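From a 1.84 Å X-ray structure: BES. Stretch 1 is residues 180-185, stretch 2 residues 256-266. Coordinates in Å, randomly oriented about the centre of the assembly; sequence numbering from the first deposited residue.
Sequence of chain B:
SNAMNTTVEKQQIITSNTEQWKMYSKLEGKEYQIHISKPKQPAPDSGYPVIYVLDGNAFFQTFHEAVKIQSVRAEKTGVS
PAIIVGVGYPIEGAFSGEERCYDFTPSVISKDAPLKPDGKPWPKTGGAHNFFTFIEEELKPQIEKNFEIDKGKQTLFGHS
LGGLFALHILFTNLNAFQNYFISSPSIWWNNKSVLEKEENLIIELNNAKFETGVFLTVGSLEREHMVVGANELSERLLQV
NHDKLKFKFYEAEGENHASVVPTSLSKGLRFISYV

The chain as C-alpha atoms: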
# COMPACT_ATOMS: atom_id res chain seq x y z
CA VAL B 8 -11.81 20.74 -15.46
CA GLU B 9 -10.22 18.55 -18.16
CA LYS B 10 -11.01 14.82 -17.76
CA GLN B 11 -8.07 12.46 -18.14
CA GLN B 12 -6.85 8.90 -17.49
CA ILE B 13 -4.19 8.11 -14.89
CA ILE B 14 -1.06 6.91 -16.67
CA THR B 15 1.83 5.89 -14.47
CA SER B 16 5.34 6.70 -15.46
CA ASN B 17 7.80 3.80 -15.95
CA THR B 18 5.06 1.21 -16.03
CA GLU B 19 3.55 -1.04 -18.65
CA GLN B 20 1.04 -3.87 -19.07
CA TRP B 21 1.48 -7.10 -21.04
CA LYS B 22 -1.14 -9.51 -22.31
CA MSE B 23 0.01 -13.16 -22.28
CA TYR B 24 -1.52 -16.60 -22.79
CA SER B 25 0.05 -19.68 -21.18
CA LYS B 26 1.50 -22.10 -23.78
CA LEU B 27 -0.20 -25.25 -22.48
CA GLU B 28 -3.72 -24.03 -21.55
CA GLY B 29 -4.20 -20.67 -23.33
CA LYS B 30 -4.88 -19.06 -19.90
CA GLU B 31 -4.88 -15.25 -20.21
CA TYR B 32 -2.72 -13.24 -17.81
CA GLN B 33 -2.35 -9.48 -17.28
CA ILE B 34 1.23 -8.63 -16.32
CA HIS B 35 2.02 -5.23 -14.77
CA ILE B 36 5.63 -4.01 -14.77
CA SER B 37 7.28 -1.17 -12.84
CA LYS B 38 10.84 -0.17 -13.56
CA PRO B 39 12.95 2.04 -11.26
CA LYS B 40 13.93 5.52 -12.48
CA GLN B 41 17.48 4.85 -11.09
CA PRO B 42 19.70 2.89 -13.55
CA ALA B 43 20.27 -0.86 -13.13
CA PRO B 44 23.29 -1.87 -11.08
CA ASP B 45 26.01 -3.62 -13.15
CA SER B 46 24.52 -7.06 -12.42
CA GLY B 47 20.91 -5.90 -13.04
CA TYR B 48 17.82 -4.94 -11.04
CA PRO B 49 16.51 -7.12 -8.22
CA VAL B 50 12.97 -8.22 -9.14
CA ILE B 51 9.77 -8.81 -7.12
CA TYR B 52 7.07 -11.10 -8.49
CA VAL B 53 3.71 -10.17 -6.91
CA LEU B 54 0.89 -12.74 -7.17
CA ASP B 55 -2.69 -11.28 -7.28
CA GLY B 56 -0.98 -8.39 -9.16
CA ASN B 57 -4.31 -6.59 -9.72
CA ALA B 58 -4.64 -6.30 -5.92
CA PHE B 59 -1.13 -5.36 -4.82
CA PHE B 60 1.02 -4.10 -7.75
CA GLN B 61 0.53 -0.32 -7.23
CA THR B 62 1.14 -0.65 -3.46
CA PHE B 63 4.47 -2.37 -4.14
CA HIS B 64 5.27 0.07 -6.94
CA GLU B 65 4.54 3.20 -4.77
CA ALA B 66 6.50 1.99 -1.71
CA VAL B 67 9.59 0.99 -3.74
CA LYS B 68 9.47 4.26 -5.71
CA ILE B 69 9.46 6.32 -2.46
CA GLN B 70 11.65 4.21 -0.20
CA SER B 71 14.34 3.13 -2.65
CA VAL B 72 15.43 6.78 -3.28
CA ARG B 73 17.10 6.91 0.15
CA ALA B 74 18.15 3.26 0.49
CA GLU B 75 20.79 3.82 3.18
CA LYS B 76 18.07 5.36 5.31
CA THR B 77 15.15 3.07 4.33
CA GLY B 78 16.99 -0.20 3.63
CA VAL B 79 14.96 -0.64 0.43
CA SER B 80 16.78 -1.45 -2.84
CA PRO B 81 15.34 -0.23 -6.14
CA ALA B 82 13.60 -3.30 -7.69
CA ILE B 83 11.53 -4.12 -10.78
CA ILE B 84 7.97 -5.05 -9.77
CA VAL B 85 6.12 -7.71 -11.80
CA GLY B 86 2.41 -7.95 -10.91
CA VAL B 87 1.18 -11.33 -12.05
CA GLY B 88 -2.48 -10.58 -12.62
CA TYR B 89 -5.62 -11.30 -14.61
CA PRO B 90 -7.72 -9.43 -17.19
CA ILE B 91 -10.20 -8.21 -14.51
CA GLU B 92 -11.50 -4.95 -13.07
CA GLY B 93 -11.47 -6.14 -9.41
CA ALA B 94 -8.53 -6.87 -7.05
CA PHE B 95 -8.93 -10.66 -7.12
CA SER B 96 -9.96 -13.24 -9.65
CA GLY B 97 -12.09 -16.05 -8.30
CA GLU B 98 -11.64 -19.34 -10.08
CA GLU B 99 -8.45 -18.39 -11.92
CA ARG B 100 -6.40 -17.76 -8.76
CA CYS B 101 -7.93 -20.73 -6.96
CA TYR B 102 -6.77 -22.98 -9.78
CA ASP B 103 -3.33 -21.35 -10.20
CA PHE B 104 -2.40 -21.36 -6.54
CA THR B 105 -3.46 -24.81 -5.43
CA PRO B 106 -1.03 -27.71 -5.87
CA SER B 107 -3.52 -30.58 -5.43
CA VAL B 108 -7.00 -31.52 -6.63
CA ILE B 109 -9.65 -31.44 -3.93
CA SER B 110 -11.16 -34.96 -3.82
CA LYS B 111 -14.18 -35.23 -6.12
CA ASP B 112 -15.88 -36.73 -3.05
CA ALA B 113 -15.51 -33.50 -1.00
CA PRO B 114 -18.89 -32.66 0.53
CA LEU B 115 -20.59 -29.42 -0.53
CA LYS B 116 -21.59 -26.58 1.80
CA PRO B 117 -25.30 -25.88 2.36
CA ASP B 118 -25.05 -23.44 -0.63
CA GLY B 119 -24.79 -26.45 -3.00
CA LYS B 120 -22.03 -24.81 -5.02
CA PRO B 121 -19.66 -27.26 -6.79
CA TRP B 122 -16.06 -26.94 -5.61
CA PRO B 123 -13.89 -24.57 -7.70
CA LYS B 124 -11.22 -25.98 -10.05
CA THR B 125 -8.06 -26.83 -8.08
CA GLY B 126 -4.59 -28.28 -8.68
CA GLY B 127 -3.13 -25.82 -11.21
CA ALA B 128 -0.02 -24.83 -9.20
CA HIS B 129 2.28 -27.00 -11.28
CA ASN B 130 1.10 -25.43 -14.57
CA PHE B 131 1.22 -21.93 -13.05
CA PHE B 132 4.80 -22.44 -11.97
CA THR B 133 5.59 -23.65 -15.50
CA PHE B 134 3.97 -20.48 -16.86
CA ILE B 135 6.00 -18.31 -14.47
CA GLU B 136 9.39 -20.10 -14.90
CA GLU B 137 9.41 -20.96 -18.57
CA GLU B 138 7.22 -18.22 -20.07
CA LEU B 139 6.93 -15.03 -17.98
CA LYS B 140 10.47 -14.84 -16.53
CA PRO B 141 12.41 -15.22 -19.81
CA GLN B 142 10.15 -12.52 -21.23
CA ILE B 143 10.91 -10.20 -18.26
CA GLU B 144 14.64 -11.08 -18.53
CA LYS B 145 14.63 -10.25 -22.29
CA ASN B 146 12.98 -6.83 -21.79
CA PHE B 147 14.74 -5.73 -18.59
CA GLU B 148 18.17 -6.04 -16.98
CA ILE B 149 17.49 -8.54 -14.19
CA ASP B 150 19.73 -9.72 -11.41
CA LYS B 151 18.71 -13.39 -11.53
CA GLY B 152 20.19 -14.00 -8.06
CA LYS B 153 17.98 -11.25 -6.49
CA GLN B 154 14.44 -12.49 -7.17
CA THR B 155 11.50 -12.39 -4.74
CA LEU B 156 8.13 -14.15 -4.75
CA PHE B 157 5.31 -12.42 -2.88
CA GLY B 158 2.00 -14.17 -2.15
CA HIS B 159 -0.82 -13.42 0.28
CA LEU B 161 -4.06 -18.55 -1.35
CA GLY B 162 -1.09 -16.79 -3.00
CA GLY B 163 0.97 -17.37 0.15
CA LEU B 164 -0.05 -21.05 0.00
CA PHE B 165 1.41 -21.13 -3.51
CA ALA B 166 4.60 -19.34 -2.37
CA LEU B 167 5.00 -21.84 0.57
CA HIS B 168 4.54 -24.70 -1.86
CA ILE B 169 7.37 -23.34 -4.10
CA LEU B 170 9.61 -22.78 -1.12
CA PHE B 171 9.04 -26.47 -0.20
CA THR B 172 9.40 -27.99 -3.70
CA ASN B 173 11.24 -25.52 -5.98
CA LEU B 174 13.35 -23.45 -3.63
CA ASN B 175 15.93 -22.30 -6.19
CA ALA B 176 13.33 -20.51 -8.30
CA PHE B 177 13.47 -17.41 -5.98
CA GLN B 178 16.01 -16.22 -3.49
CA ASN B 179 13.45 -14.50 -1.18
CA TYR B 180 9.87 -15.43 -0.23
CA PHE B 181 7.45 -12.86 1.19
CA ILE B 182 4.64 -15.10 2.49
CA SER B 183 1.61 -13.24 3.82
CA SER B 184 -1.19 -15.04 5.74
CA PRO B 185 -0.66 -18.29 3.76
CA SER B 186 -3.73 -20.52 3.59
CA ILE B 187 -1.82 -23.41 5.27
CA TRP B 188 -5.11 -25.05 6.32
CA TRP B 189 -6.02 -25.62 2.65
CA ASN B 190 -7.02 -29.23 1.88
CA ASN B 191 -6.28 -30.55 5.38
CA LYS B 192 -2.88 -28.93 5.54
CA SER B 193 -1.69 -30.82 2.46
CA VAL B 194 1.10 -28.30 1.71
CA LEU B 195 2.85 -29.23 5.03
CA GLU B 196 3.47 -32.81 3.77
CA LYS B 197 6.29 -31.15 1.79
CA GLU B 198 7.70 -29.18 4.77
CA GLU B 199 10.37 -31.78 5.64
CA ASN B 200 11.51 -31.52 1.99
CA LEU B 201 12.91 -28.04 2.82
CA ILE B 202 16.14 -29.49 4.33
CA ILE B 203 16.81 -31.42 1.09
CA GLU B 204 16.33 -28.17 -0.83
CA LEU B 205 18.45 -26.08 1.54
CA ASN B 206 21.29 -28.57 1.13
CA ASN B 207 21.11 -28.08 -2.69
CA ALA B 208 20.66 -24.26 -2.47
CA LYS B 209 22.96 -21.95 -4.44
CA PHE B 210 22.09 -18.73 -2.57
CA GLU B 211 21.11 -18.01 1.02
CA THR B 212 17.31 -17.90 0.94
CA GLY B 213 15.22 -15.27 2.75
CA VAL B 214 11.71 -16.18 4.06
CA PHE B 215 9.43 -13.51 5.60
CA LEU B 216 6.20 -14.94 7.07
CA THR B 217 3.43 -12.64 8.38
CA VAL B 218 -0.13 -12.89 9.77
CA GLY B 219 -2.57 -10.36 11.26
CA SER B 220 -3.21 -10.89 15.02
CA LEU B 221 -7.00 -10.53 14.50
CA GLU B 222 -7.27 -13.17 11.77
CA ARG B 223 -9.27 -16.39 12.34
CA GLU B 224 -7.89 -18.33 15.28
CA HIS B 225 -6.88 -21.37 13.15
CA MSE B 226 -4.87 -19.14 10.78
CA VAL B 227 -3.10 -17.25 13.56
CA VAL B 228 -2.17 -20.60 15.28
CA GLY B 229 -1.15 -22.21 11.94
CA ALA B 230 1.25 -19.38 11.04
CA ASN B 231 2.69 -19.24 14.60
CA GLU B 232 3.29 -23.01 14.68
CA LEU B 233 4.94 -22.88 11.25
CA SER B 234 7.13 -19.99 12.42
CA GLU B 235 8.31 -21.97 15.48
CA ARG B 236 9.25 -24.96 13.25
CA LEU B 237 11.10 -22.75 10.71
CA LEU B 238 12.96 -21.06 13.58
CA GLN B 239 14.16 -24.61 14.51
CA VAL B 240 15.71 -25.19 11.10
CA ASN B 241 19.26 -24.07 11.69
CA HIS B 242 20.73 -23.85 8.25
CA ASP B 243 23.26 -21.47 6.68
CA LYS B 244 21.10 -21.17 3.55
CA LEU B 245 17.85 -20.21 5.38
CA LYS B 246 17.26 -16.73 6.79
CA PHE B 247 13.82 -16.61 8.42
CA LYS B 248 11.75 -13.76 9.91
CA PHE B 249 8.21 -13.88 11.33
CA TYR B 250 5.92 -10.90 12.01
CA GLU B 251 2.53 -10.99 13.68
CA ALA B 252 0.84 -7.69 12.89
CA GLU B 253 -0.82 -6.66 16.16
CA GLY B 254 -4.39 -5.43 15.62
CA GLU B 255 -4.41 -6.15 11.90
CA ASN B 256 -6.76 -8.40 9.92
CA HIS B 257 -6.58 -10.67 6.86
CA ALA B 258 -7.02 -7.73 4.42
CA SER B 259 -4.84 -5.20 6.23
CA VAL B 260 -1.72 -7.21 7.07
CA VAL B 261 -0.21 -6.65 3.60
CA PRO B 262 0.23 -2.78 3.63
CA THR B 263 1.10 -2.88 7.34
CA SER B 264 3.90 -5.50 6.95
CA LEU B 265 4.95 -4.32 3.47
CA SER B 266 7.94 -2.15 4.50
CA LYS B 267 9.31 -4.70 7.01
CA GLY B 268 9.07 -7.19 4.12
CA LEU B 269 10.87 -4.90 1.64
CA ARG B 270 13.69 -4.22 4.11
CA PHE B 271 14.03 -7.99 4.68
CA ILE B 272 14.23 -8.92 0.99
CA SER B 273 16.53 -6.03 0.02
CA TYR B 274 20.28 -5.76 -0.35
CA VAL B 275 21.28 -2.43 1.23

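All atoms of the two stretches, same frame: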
# COMPACT_ATOMS: atom_id res chain seq x y z
N TYR B 180 11.29 -15.09 -0.26
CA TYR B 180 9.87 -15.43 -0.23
C TYR B 180 9.22 -14.51 0.80
O TYR B 180 9.59 -14.50 1.99
CB TYR B 180 9.62 -16.93 0.12
CG TYR B 180 10.16 -17.87 -0.94
CD1 TYR B 180 9.31 -18.39 -1.94
CD2 TYR B 180 11.54 -18.18 -1.00
CE1 TYR B 180 9.81 -19.23 -2.94
CE2 TYR B 180 12.03 -19.01 -1.99
CZ TYR B 180 11.18 -19.54 -2.95
OH TYR B 180 11.72 -20.36 -3.94
N PHE B 181 8.25 -13.72 0.31
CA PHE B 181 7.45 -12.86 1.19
C PHE B 181 6.07 -13.53 1.26
O PHE B 181 5.29 -13.50 0.32
CB PHE B 181 7.43 -11.43 0.59
CG PHE B 181 6.70 -10.36 1.42
CD1 PHE B 181 6.92 -9.00 1.16
CD2 PHE B 181 5.78 -10.70 2.41
CE1 PHE B 181 6.22 -7.98 1.88
CE2 PHE B 181 5.10 -9.68 3.13
CZ PHE B 181 5.34 -8.33 2.84
N ILE B 182 5.81 -14.19 2.37
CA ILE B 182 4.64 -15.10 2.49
C ILE B 182 3.68 -14.55 3.51
O ILE B 182 3.94 -14.61 4.72
CB ILE B 182 5.09 -16.60 2.83
CG1 ILE B 182 6.24 -17.10 1.94
CG2 ILE B 182 3.84 -17.57 2.92
CD1 ILE B 182 6.60 -18.56 2.17
N SER B 183 2.58 -13.97 3.02
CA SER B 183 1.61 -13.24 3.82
C SER B 183 0.36 -14.05 4.04
O SER B 183 -0.24 -14.51 3.07
CB SER B 183 1.28 -11.89 3.12
OG SER B 183 0.34 -11.18 3.91
N SER B 184 0.02 -14.29 5.31
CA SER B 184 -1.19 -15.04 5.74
C SER B 184 -1.49 -16.26 4.87
O SER B 184 -2.62 -16.38 4.36
CB SER B 184 -2.46 -14.15 5.77
OG SER B 184 -2.23 -12.93 6.40
N PRO B 185 -0.51 -17.16 4.70
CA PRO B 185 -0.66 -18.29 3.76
C PRO B 185 -1.79 -19.23 4.20
O PRO B 185 -1.94 -19.51 5.41
CB PRO B 185 0.71 -18.98 3.83
CG PRO B 185 1.21 -18.67 5.26
CD PRO B 185 0.81 -17.18 5.37
N ASN B 256 -5.90 -7.33 10.39
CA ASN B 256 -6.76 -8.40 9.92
C ASN B 256 -6.25 -8.99 8.61
O ASN B 256 -5.19 -8.58 8.09
CB ASN B 256 -8.20 -7.90 9.78
CG ASN B 256 -8.31 -6.73 8.82
OD1 ASN B 256 -8.19 -6.87 7.59
ND2 ASN B 256 -8.54 -5.54 9.38
N HIS B 257 -6.99 -9.96 8.07
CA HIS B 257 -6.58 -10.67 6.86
C HIS B 257 -6.33 -9.76 5.66
O HIS B 257 -5.45 -10.01 4.86
CB HIS B 257 -7.69 -11.68 6.51
CG HIS B 257 -7.33 -12.56 5.37
ND1 HIS B 257 -6.43 -13.61 5.49
CD2 HIS B 257 -7.70 -12.52 4.06
CE1 HIS B 257 -6.29 -14.19 4.31
NE2 HIS B 257 -7.04 -13.55 3.42
N ALA B 258 -7.13 -8.69 5.54
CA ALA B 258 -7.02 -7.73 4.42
C ALA B 258 -6.00 -6.63 4.67
O ALA B 258 -5.58 -5.96 3.73
CB ALA B 258 -8.39 -7.07 4.21
N SER B 259 -5.62 -6.39 5.92
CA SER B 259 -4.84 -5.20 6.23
C SER B 259 -3.39 -5.52 6.56
O SER B 259 -2.55 -4.62 6.61
CB SER B 259 -5.49 -4.37 7.35
OG SER B 259 -5.35 -5.03 8.63
N VAL B 260 -3.10 -6.82 6.78
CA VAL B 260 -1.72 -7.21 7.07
C VAL B 260 -0.70 -6.85 5.96
O VAL B 260 0.45 -6.49 6.24
CB VAL B 260 -1.59 -8.68 7.54
CG1 VAL B 260 -2.13 -9.60 6.54
CG2 VAL B 260 -0.11 -9.06 7.93
N VAL B 261 -1.12 -6.92 4.70
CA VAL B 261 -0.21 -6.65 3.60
C VAL B 261 0.47 -5.25 3.65
O VAL B 261 1.71 -5.18 3.77
CB VAL B 261 -0.86 -7.03 2.23
CG1 VAL B 261 0.03 -6.53 1.04
CG2 VAL B 261 -1.03 -8.57 2.13
N PRO B 262 -0.33 -4.14 3.57
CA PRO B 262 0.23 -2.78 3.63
C PRO B 262 1.00 -2.54 4.92
O PRO B 262 2.11 -1.97 4.90
CB PRO B 262 -0.99 -1.85 3.41
CG PRO B 262 -2.22 -2.72 3.88
CD PRO B 262 -1.79 -4.11 3.35
N THR B 263 0.47 -3.08 6.04
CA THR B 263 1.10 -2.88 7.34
C THR B 263 2.51 -3.49 7.38
O THR B 263 3.45 -2.85 7.88
CB THR B 263 0.23 -3.44 8.53
OG1 THR B 263 -1.12 -2.91 8.44
CG2 THR B 263 0.87 -3.07 9.89
N SER B 264 2.63 -4.73 6.91
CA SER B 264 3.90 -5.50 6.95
C SER B 264 4.79 -5.27 5.71
O SER B 264 5.94 -5.75 5.65
CB SER B 264 3.57 -6.98 7.09
OG SER B 264 3.35 -7.47 5.76
N LEU B 265 4.28 -4.49 4.75
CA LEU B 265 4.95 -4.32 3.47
C LEU B 265 6.41 -3.87 3.64
O LEU B 265 7.31 -4.49 3.06
CB LEU B 265 4.24 -3.23 2.64
CG LEU B 265 4.85 -2.97 1.21
CD1 LEU B 265 4.92 -4.23 0.34
CD2 LEU B 265 4.14 -1.87 0.46
N SER B 266 6.61 -2.80 4.41
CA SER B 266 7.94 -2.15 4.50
C SER B 266 8.97 -3.03 5.23
O SER B 266 10.11 -3.14 4.80
CB SER B 266 7.83 -0.77 5.13
OG SER B 266 6.93 0.06 4.38

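Three serines sit in this contact, yet no hydrogen bond crosses it: the hydroxyls of Ser183, Ser184 and Ser264 lie against carbon, and the two stretches are joined by packing alone. Each hydroxyl has its hydrogen bond in another direction. Ser183 OG and Ser184 OG are bonded elsewhere in the structure, while Ser264 OG donates to Val260 O, 3.1 Å away, one turn back in its own helix. With their polar needs met, these small side chains can serve as spacers in a buried seam.

The strand 180-183 and the helix 260-266 run roughly antiparallel, at 147°, with a closest axis approach of 10.1 Å. Strand alternation selects the residues that take part: Phe181 and Ser183 point toward the helix, whereas Tyr180 and Ile182 are out of its reach. The gap narrows along the way, from 9.2 Å between Phe181 CA and Leu265 CA to 6.8 Å between Ser183 CA and Val261 CA, and the side chains follow it, a large ring at the wide end and a serine at the narrow one.

Phe181, with chi1 in t, gives up more area to the contact than any other residue. Its ring meets Ser264 near the ring plane, at the edge, with CZ 3.6 Å from OG. Its CE1 lies 3.8 Å from Leu265 O and 4.3 Å from Leu265 CD1, the one contact here between large apolar side chains. Leu265 starts out badly for this, since its CA-to-CB bond points away, but its t,p rotamer brings the end of the chain nearer.

At the narrow end, the valines supply the helix side. Ser183 OG lies 3.4 Å from Val261 CG2 and 3.9 Å from Val260 CG1; the same Val260 CG1 is 3.3 Å from Ser184 OG. One methyl therefore touches two consecutive serines, a fit that suits a short, branched side chain pointing toward the strand.

Ser184 follows the strand with phi/psi of 40/54, a left-handed conformation uncommon for a residue with a CB, and still points toward stretch 2. Its CB is 4.0 Å from His257 ND1, an oblique approach to a ring whose two nitrogens are hydrogen-bonded elsewhere in the structure.

Ahead of the helix, Asn256 and Ser259 fasten the backbone: Asn256 N donates to Ser259 OG at 2.9 Å, and Val260 N to Asn256 O at 3.0 Å. The rule is economical: satisfy the hydroxyls away from the seam, then pack their small side chains against methyls and a ring.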